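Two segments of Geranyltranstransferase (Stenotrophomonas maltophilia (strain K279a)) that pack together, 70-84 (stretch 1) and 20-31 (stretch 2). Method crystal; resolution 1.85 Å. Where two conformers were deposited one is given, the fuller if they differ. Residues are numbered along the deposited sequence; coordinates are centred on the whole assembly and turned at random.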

ATOM      1  N   GLN A  70     -25.750   2.129   8.922  1.00 26.75           N
ATOM      2  CA  GLN A  70     -25.215   2.589  10.189  1.00 33.80           C
ATOM      3  C   GLN A  70     -23.719   2.883  10.065  1.00 28.96           C
ATOM      4  O   GLN A  70     -23.013   2.259   9.263  1.00 24.79           O
ATOM      5  CB  GLN A  70     -25.466   1.549  11.272  1.00 35.89           C
ATOM      6  CG  GLN A  70     -26.862   1.620  11.891  1.00 46.44           C
ATOM      7  CD  GLN A  70     -27.038   2.830  12.800  1.00 48.64           C
ATOM      8  OE1 GLN A  70     -27.600   3.856  12.393  1.00 46.64           O
ATOM      9  NE2 GLN A  70     -26.550   2.717  14.038  1.00 53.26           N
ATOM     10  N   PRO A  71     -23.218   3.852  10.837  1.00 31.75           N
ATOM     11  CA  PRO A  71     -21.821   4.267  10.666  1.00 24.52           C
ATOM     12  C   PRO A  71     -20.838   3.157  10.985  1.00 22.94           C
ATOM     13  O   PRO A  71     -19.739   3.129  10.410  1.00 19.83           O
ATOM     14  CB  PRO A  71     -21.692   5.450  11.639  1.00 28.75           C
ATOM     15  CG  PRO A  71     -22.687   5.132  12.724  1.00 34.66           C
ATOM     16  CD  PRO A  71     -23.848   4.491  12.011  1.00 38.10           C
ATOM     17  N   GLU A  72     -21.217   2.221  11.855  1.00 22.48           N
ATOM     18  CA  GLU A  72     -20.318   1.124  12.205  1.00 24.75           C
ATOM     19  C   GLU A  72     -19.962   0.283  10.992  1.00 25.67           C
ATOM     20  O   GLU A  72     -18.872  -0.303  10.943  1.00 25.04           O
ATOM     21  CB  GLU A  72     -20.943   0.233  13.278  1.00 31.58           C
ATOM     22  CG  GLU A  72     -21.040   0.884  14.640  1.00 37.40           C
ATOM     23  CD  GLU A  72     -22.318   1.680  14.809  1.00 41.42           C
ATOM     24  OE1 GLU A  72     -23.129   1.723  13.856  1.00 32.38           O
ATOM     25  OE2 GLU A  72     -22.517   2.256  15.905  1.00 53.69           O
ATOM     26  N   SER A  73     -20.870   0.201  10.014  1.00 23.57           N
ATOM     27  CA  SER A  73     -20.628  -0.522   8.767  1.00 22.41           C
ATOM     28  C   SER A  73     -19.750   0.254   7.810  1.00 22.36           C
ATOM     29  O   SER A  73     -19.356  -0.292   6.775  1.00 18.20           O
ATOM     30  CB  SER A  73     -21.944  -0.821   8.044  1.00 24.08           C
ATOM     31  OG  SER A  73     -22.759  -1.725   8.764  1.00 27.89           O
ATOM     32  N   LEU A  74     -19.476   1.520   8.108  1.00 16.06           N
ATOM     33  CA  LEU A  74     -18.782   2.403   7.194  1.00 17.69           C
ATOM     34  C   LEU A  74     -17.414   2.838   7.695  1.00 14.81           C
ATOM     35  O   LEU A  74     -16.632   3.374   6.900  1.00 14.92           O
ATOM     36  CB  LEU A  74     -19.665   3.643   6.927  1.00 16.19           C
ATOM     37  CG  LEU A  74     -20.991   3.318   6.211  1.00 16.06           C
ATOM     38  CD1 LEU A  74     -22.015   4.417   6.406  1.00 20.10           C
ATOM     39  CD2 LEU A  74     -20.753   3.096   4.693  1.00 16.04           C
ATOM     40  N   ASP A  75     -17.113   2.631   8.986  1.00 14.96           N
ATOM     41  CA  ASP A  75     -15.911   3.199   9.597  1.00 14.59           C
ATOM     42  C   ASP A  75     -14.637   2.745   8.889  1.00 16.06           C
ATOM     43  O   ASP A  75     -13.739   3.559   8.637  1.00 14.74           O
ATOM     44  CB  ASP A  75     -15.829   2.832  11.086  1.00 17.79           C
ATOM     45  CG  ASP A  75     -16.855   3.569  11.954  1.00 21.09           C
ATOM     46  OD1 ASP A  75     -17.200   4.736  11.662  1.00 21.17           O
ATOM     47  OD2 ASP A  75     -17.312   2.974  12.957  1.00 19.56           O
ATOM     48  N   ALA A  76     -14.511   1.441   8.601  1.00 16.59           N
ATOM     49  CA  ALA A  76     -13.292   0.960   7.950  1.00 17.05           C
ATOM     50  C   ALA A  76     -13.129   1.584   6.573  1.00 14.36           C
ATOM     51  O   ALA A  76     -12.027   1.998   6.188  1.00 15.45           O
ATOM     52  CB  ALA A  76     -13.294  -0.573   7.830  1.00 13.85           C
ATOM     53  N   ALA A  77     -14.212   1.629   5.794  1.00 13.56           N
ATOM     54  CA  ALA A  77     -14.109   2.240   4.472  1.00 13.07           C
ATOM     55  C   ALA A  77     -13.749   3.707   4.593  1.00 13.22           C
ATOM     56  O   ALA A  77     -12.909   4.209   3.834  1.00 13.18           O
ATOM     57  CB  ALA A  77     -15.416   2.086   3.690  1.00 16.40           C
ATOM     58  N   ALA A  78     -14.384   4.406   5.533  1.00 12.81           N
ATOM     59  CA  ALA A  78     -14.130   5.837   5.708  1.00 13.03           C
ATOM     60  C   ALA A  78     -12.695   6.094   6.142  1.00 13.70           C
ATOM     61  O   ALA A  78     -12.033   7.003   5.622  1.00 13.82           O
ATOM     62  CB  ALA A  78     -15.121   6.433   6.712  1.00 14.15           C
ATOM     63  N   MET A  79     -12.176   5.290   7.072  1.00 12.08           N
ATOM     64  CA  MET A  79     -10.773   5.453   7.440  1.00 12.48           C
ATOM     65  C   MET A  79      -9.851   5.134   6.269  1.00 13.31           C
ATOM     66  O   MET A  79      -8.839   5.820   6.059  1.00 11.79           O
ATOM     67  CB  MET A  79     -10.432   4.560   8.638  1.00 13.96           C
ATOM     68  CG  MET A  79     -10.986   5.069   9.947  1.00 16.07           C
ATOM     69  SD  MET A  79     -10.309   4.136  11.351  1.00 18.21           S
ATOM     70  CE  MET A  79     -11.288   2.653  11.210  1.00 16.87           C
ATOM     71  N   SER A  80     -10.161   4.095   5.504  1.00 12.88           N
ATOM     72  CA  SER A  80      -9.217   3.668   4.471  1.00 10.05           C
ATOM     73  C   SER A  80      -8.994   4.774   3.440  1.00 12.07           C
ATOM     74  O   SER A  80      -7.865   4.984   2.982  1.00  9.82           O
ATOM     75  CB  SER A  80      -9.696   2.379   3.791  1.00 14.87           C
ATOM     76  OG  SER A  80     -10.751   2.637   2.870  1.00 15.47           O
ATOM     77  N   VAL A  81     -10.044   5.527   3.088  1.00 12.25           N
ATOM     78  CA  VAL A  81      -9.817   6.515   2.040  1.00 11.53           C
ATOM     79  C   VAL A  81      -9.050   7.703   2.590  1.00 14.46           C
ATOM     80  O   VAL A  81      -8.282   8.336   1.849  1.00 12.67           O
ATOM     81  CB  VAL A  81     -11.130   6.949   1.349  1.00 10.70           C
ATOM     82  CG1 VAL A  81     -11.745   5.770   0.604  1.00 12.55           C
ATOM     83  CG2 VAL A  81     -12.127   7.537   2.360  1.00 12.92           C
ATOM     84  N   GLU A  82      -9.236   8.031   3.879  1.00 13.76           N
ATOM     85  CA  GLU A  82      -8.473   9.128   4.474  1.00 13.05           C
ATOM     86  C   GLU A  82      -7.011   8.743   4.656  1.00 15.41           C
ATOM     87  O   GLU A  82      -6.128   9.598   4.502  1.00 13.02           O
ATOM     88  CB  GLU A  82      -9.092   9.551   5.818  1.00 12.91           C
ATOM     89  CG  GLU A  82      -8.527  10.839   6.425  1.00 14.20           C
ATOM     90  CD  GLU A  82      -8.849  12.095   5.614  1.00 15.59           C
ATOM     91  OE1 GLU A  82      -9.510  11.991   4.563  1.00 18.10           O
ATOM     92  OE2 GLU A  82      -8.444  13.204   6.029  1.00 19.51           O
ATOM     93  N   LEU A  83      -6.743   7.457   4.958  1.00 10.68           N
ATOM     94  CA  LEU A  83      -5.360   6.983   5.078  1.00 12.49           C
ATOM     95  C   LEU A  83      -4.641   6.985   3.734  1.00 12.39           C
ATOM     96  O   LEU A  83      -3.454   7.336   3.662  1.00 10.65           O
ATOM     97  CB  LEU A  83      -5.321   5.577   5.713  1.00 12.28           C
ATOM     98  CG  LEU A  83      -5.758   5.626   7.183  1.00 12.95           C
ATOM     99  CD1 LEU A  83      -6.035   4.229   7.710  1.00 15.53           C
ATOM    100  CD2 LEU A  83      -4.708   6.325   8.063  1.00 15.35           C
ATOM    101  N   ILE A  84      -5.323   6.592   2.654  1.00 10.37           N
ATOM    102  CA  ILE A  84      -4.685   6.693   1.342  1.00 10.82           C
ATOM    103  C   ILE A  84      -4.395   8.152   1.023  1.00 13.33           C
ATOM    104  O   ILE A  84      -3.293   8.510   0.592  1.00 12.54           O
ATOM    105  CB  ILE A  84      -5.551   6.028   0.258  1.00  9.25           C
ATOM    106  CG1 ILE A  84      -5.610   4.506   0.500  1.00 11.09           C
ATOM    107  CG2 ILE A  84      -4.992   6.323  -1.144  1.00 11.15           C
ATOM    108  CD1 ILE A  84      -4.231   3.828   0.501  1.00 13.33           C
TER
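Stretch 2 (20-31) DRIESQLDAALP

How does stretch 2 lie on stretch 1? Residues 20-29 of stretch 2 are helical, the last part of a helix that begins earlier in the chain, and they cross the helix of 75-84 almost at a right angle: the N-to-C directions differ by 79° (signed crossing angle -79°), with the axes 10.3 Å apart at closest approach. The backbones come nearest at Met79 and Leu26, whose CA atoms are 6.6 Å apart. At Leu30 the backbone leaves helical values, with phi/psi of -95/149. Together the two stretches bury 563 Å².

What lets Met79 fill the crossing point? Its CA-to-CB bond points sideways, and the chi angles m, t, m bring CG and SD up against stretch 2, the run from CB to SD lying more across its helix axis than along it, where the side chain sits as a knob among Ile22, Gln25, Leu26 and Ala29. CG of Met79 lies 3.6 Å from CD1 of Ile22 and 3.8 Å from CD2 of Leu26. Farther out, SD of Met79 reaches CB of Ala29 at 3.8 Å and the carbonyl O of Gln25 at 3.6 Å. Ala29 points toward stretch 1 with a single methyl, which meets the sulfur without a longer side chain between them.

Why is Arg21 so extended? Its CA-to-CB bond points toward stretch 1, and chi1 to chi3 are all t, so the guanidinium is held well out from its own helix and meets Asp75 in the first turn of the other. Asp75, with chi1 m, offers both carboxylate oxygens to this salt bridge: NE of Arg21 donates to OD1 of Asp75 at 2.7 Å, and NH2 of Arg21 to OD2 of Asp75 at 2.8 Å. The carboxylate lies at the guanidinium edge, near its plane, as paired, nearly straight hydrogen bonds require. One face is left for Pro71, whose CB is 3.5 Å from NE of Arg21. Glu72 adds a looser attraction, its OE2 4.0 Å from NH2 of Arg21, too far for a salt bridge.

How do the branched side chains close the remaining space? Ile22 and Leu26 both start sideways, but their ends come nearer to stretch 1. With chi1 t and chi2 p, Ile22 places CD1 3.7 Å from CB of Ala78, as well as beside Met79. Leu26 and Leu83 share the m, t rotamer, and their CD2 atoms meet at 4.0 Å. Leu30 has the same rotamer and extends this apolar contact past the helix, its CD2 lying 4.5 Å from CD2 of Leu83.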

ATOM      1  N   ASP A  20     -16.078  14.223  13.940  1.00 17.58           N
ATOM      2  CA  ASP A  20     -15.667  13.760  15.264  1.00 17.26           C
ATOM      3  C   ASP A  20     -15.462  12.256  15.273  1.00 19.02           C
ATOM      4  O   ASP A  20     -14.504  11.756  15.871  1.00 17.59           O
ATOM      5  CB  ASP A  20     -16.710  14.143  16.311  1.00 19.94           C
ATOM      6  CG  ASP A  20     -16.756  15.628  16.559  1.00 27.02           C
ATOM      7  OD1 ASP A  20     -15.752  16.305  16.240  1.00 27.98           O
ATOM      8  OD2 ASP A  20     -17.782  16.110  17.097  1.00 31.31           O
ATOM      9  N   ARG A  21     -16.365  11.524  14.623  1.00 16.91           N
ATOM     10  CA  ARG A  21     -16.290  10.072  14.605  1.00 19.46           C
ATOM     11  C   ARG A  21     -15.000   9.603  13.942  1.00 18.64           C
ATOM     12  O   ARG A  21     -14.301   8.729  14.472  1.00 18.04           O
ATOM     13  CB  ARG A  21     -17.515   9.503  13.882  1.00 20.46           C
ATOM     14  CG  ARG A  21     -17.508   8.004  13.809  1.00 23.41           C
ATOM     15  CD  ARG A  21     -18.801   7.425  13.269  1.00 19.71           C
ATOM     16  NE  ARG A  21     -18.789   5.982  13.487  1.00 19.68           N
ATOM     17  CZ  ARG A  21     -19.313   5.384  14.543  1.00 27.07           C
ATOM     18  NH1 ARG A  21     -19.971   6.070  15.470  1.00 26.65           N
ATOM     19  NH2 ARG A  21     -19.158   4.066  14.685  1.00 23.39           N
ATOM     20  N   ILE A  22     -14.666  10.172  12.777  1.00 15.18           N
ATOM     21  CA  ILE A  22     -13.471   9.698  12.074  1.00 17.00           C
ATOM     22  C   ILE A  22     -12.197  10.077  12.838  1.00 15.71           C
ATOM     23  O   ILE A  22     -11.218   9.311  12.848  1.00 15.57           O
ATOM     24  CB  ILE A  22     -13.468  10.190  10.605  1.00 15.15           C
ATOM     25  CG1 ILE A  22     -12.596   9.264   9.722  1.00 16.16           C
ATOM     26  CG2 ILE A  22     -12.991  11.638  10.465  1.00 15.77           C
ATOM     27  CD1 ILE A  22     -13.170   7.865   9.558  1.00 16.19           C
ATOM     28  N   GLU A  23     -12.194  11.223  13.525  1.00 15.74           N
ATOM     29  CA  GLU A  23     -11.058  11.566  14.375  1.00 13.67           C
ATOM     30  C   GLU A  23     -10.844  10.508  15.456  1.00 18.64           C
ATOM     31  O   GLU A  23      -9.711  10.053  15.689  1.00 18.52           O
ATOM     32  CB  GLU A  23     -11.278  12.937  15.006  1.00 16.25           C
ATOM     33  CG  GLU A  23     -10.029  13.526  15.628  1.00 20.20           C
ATOM     34  CD  GLU A  23      -9.016  13.973  14.587  1.00 19.49           C
ATOM     35  OE1 GLU A  23      -9.429  14.330  13.458  1.00 18.82           O
ATOM     36  OE2 GLU A  23      -7.806  13.964  14.902  1.00 21.06           O
ATOM     37  N   SER A  24     -11.924  10.104  16.126  1.00 16.12           N
ATOM     38  CA  SER A  24     -11.807   9.124  17.204  0.55 19.16           C
ATOM     39  C   SER A  24     -11.426   7.751  16.665  1.00 16.89           C
ATOM     40  O   SER A  24     -10.659   7.015  17.303  1.00 18.63           O
ATOM     41  CB  SER A  24     -13.124   9.043  17.975  0.55 19.51           C
ATOM     42  OG  SER A  24     -13.065   8.036  18.967  0.55 21.50           O
ATOM     43  N   GLN A  25     -11.974   7.381  15.503  1.00 16.87           N
ATOM     44  CA  GLN A  25     -11.691   6.077  14.920  1.00 20.08           C
ATOM     45  C   GLN A  25     -10.236   5.986  14.483  1.00 19.45           C
ATOM     46  O   GLN A  25      -9.562   4.980  14.729  1.00 18.50           O
ATOM     47  CB  GLN A  25     -12.624   5.820  13.734  1.00 17.47           C
ATOM     48  CG  GLN A  25     -14.063   5.559  14.139  1.00 20.29           C
ATOM     49  CD  GLN A  25     -14.267   4.140  14.618  1.00 25.82           C
ATOM     50  OE1 GLN A  25     -13.641   3.219  14.109  1.00 25.01           O
ATOM     51  NE2 GLN A  25     -15.153   3.956  15.592  1.00 26.68           N
ATOM     52  N   LEU A  26      -9.743   7.025  13.814  1.00 15.50           N
ATOM     53  CA  LEU A  26      -8.350   7.031  13.383  1.00 17.73           C
ATOM     54  C   LEU A  26      -7.400   7.015  14.574  1.00 18.55           C
ATOM     55  O   LEU A  26      -6.352   6.359  14.533  1.00 17.20           O
ATOM     56  CB  LEU A  26      -8.091   8.255  12.505  1.00 14.77           C
ATOM     57  CG  LEU A  26      -8.699   8.218  11.106  1.00 14.19           C
ATOM     58  CD1 LEU A  26      -8.750   9.649  10.515  1.00 15.82           C
ATOM     59  CD2 LEU A  26      -7.943   7.268  10.149  1.00 20.15           C
ATOM     60  N   ASP A  27      -7.729   7.753  15.636  1.00 17.28           N
ATOM     61  CA  ASP A  27      -6.866   7.744  16.813  1.00 17.02           C
ATOM     62  C   ASP A  27      -6.768   6.341  17.402  1.00 20.17           C
ATOM     63  O   ASP A  27      -5.679   5.894  17.793  1.00 21.30           O
ATOM     64  CB  ASP A  27      -7.387   8.741  17.854  1.00 21.99           C
ATOM     65  CG  ASP A  27      -6.618   8.684  19.166  1.00 31.13           C
ATOM     66  OD1 ASP A  27      -5.408   9.015  19.181  1.00 28.62           O
ATOM     67  OD2 ASP A  27      -7.230   8.309  20.192  1.00 42.61           O
ATOM     68  N   ALA A  28      -7.887   5.615  17.444  1.00 19.62           N
ATOM     69  CA  ALA A  28      -7.854   4.264  18.000  1.00 18.69           C
ATOM     70  C   ALA A  28      -7.204   3.272  17.038  1.00 21.55           C
ATOM     71  O   ALA A  28      -6.665   2.254  17.481  1.00 23.06           O
ATOM     72  CB  ALA A  28      -9.268   3.803  18.353  1.00 22.44           C
ATOM     73  N   ALA A  29      -7.251   3.544  15.732  1.00 19.65           N
ATOM     74  CA  ALA A  29      -6.721   2.623  14.720  1.00 21.17           C
ATOM     75  C   ALA A  29      -5.215   2.727  14.499  1.00 22.45           C
ATOM     76  O   ALA A  29      -4.624   1.790  13.947  1.00 20.92           O
ATOM     77  CB  ALA A  29      -7.401   2.856  13.369  1.00 21.78           C
ATOM     78  N   LEU A  30      -4.599   3.804  14.889  1.00 21.96           N
ATOM     79  CA  LEU A  30      -3.172   3.956  14.658  1.00 21.27           C
ATOM     80  C   LEU A  30      -2.358   3.526  15.877  1.00 23.28           C
ATOM     81  O   LEU A  30      -2.805   3.679  17.019  1.00 23.71           O
ATOM     82  CB  LEU A  30      -2.853   5.414  14.326  1.00 18.20           C
ATOM     83  CG  LEU A  30      -3.404   5.877  12.987  1.00 17.79           C
ATOM     84  CD1 LEU A  30      -3.293   7.380  12.945  1.00 20.75           C
ATOM     85  CD2 LEU A  30      -2.616   5.246  11.842  1.00 19.14           C
ATOM     86  N   PRO A  31      -1.142   3.008  15.658  1.00 22.48           N
ATOM     87  CA  PRO A  31      -0.294   2.602  16.787  1.00 26.97           C
ATOM     88  C   PRO A  31       0.032   3.771  17.701  1.00 30.12           C
ATOM     89  O   PRO A  31       0.090   4.926  17.275  1.00 23.92           O
ATOM     90  CB  PRO A  31       0.974   2.069  16.112  1.00 29.13           C
ATOM     91  CG  PRO A  31       0.605   1.845  14.667  1.00 30.92           C
ATOM     92  CD  PRO A  31      -0.468   2.837  14.358  1.00 26.69           C
TER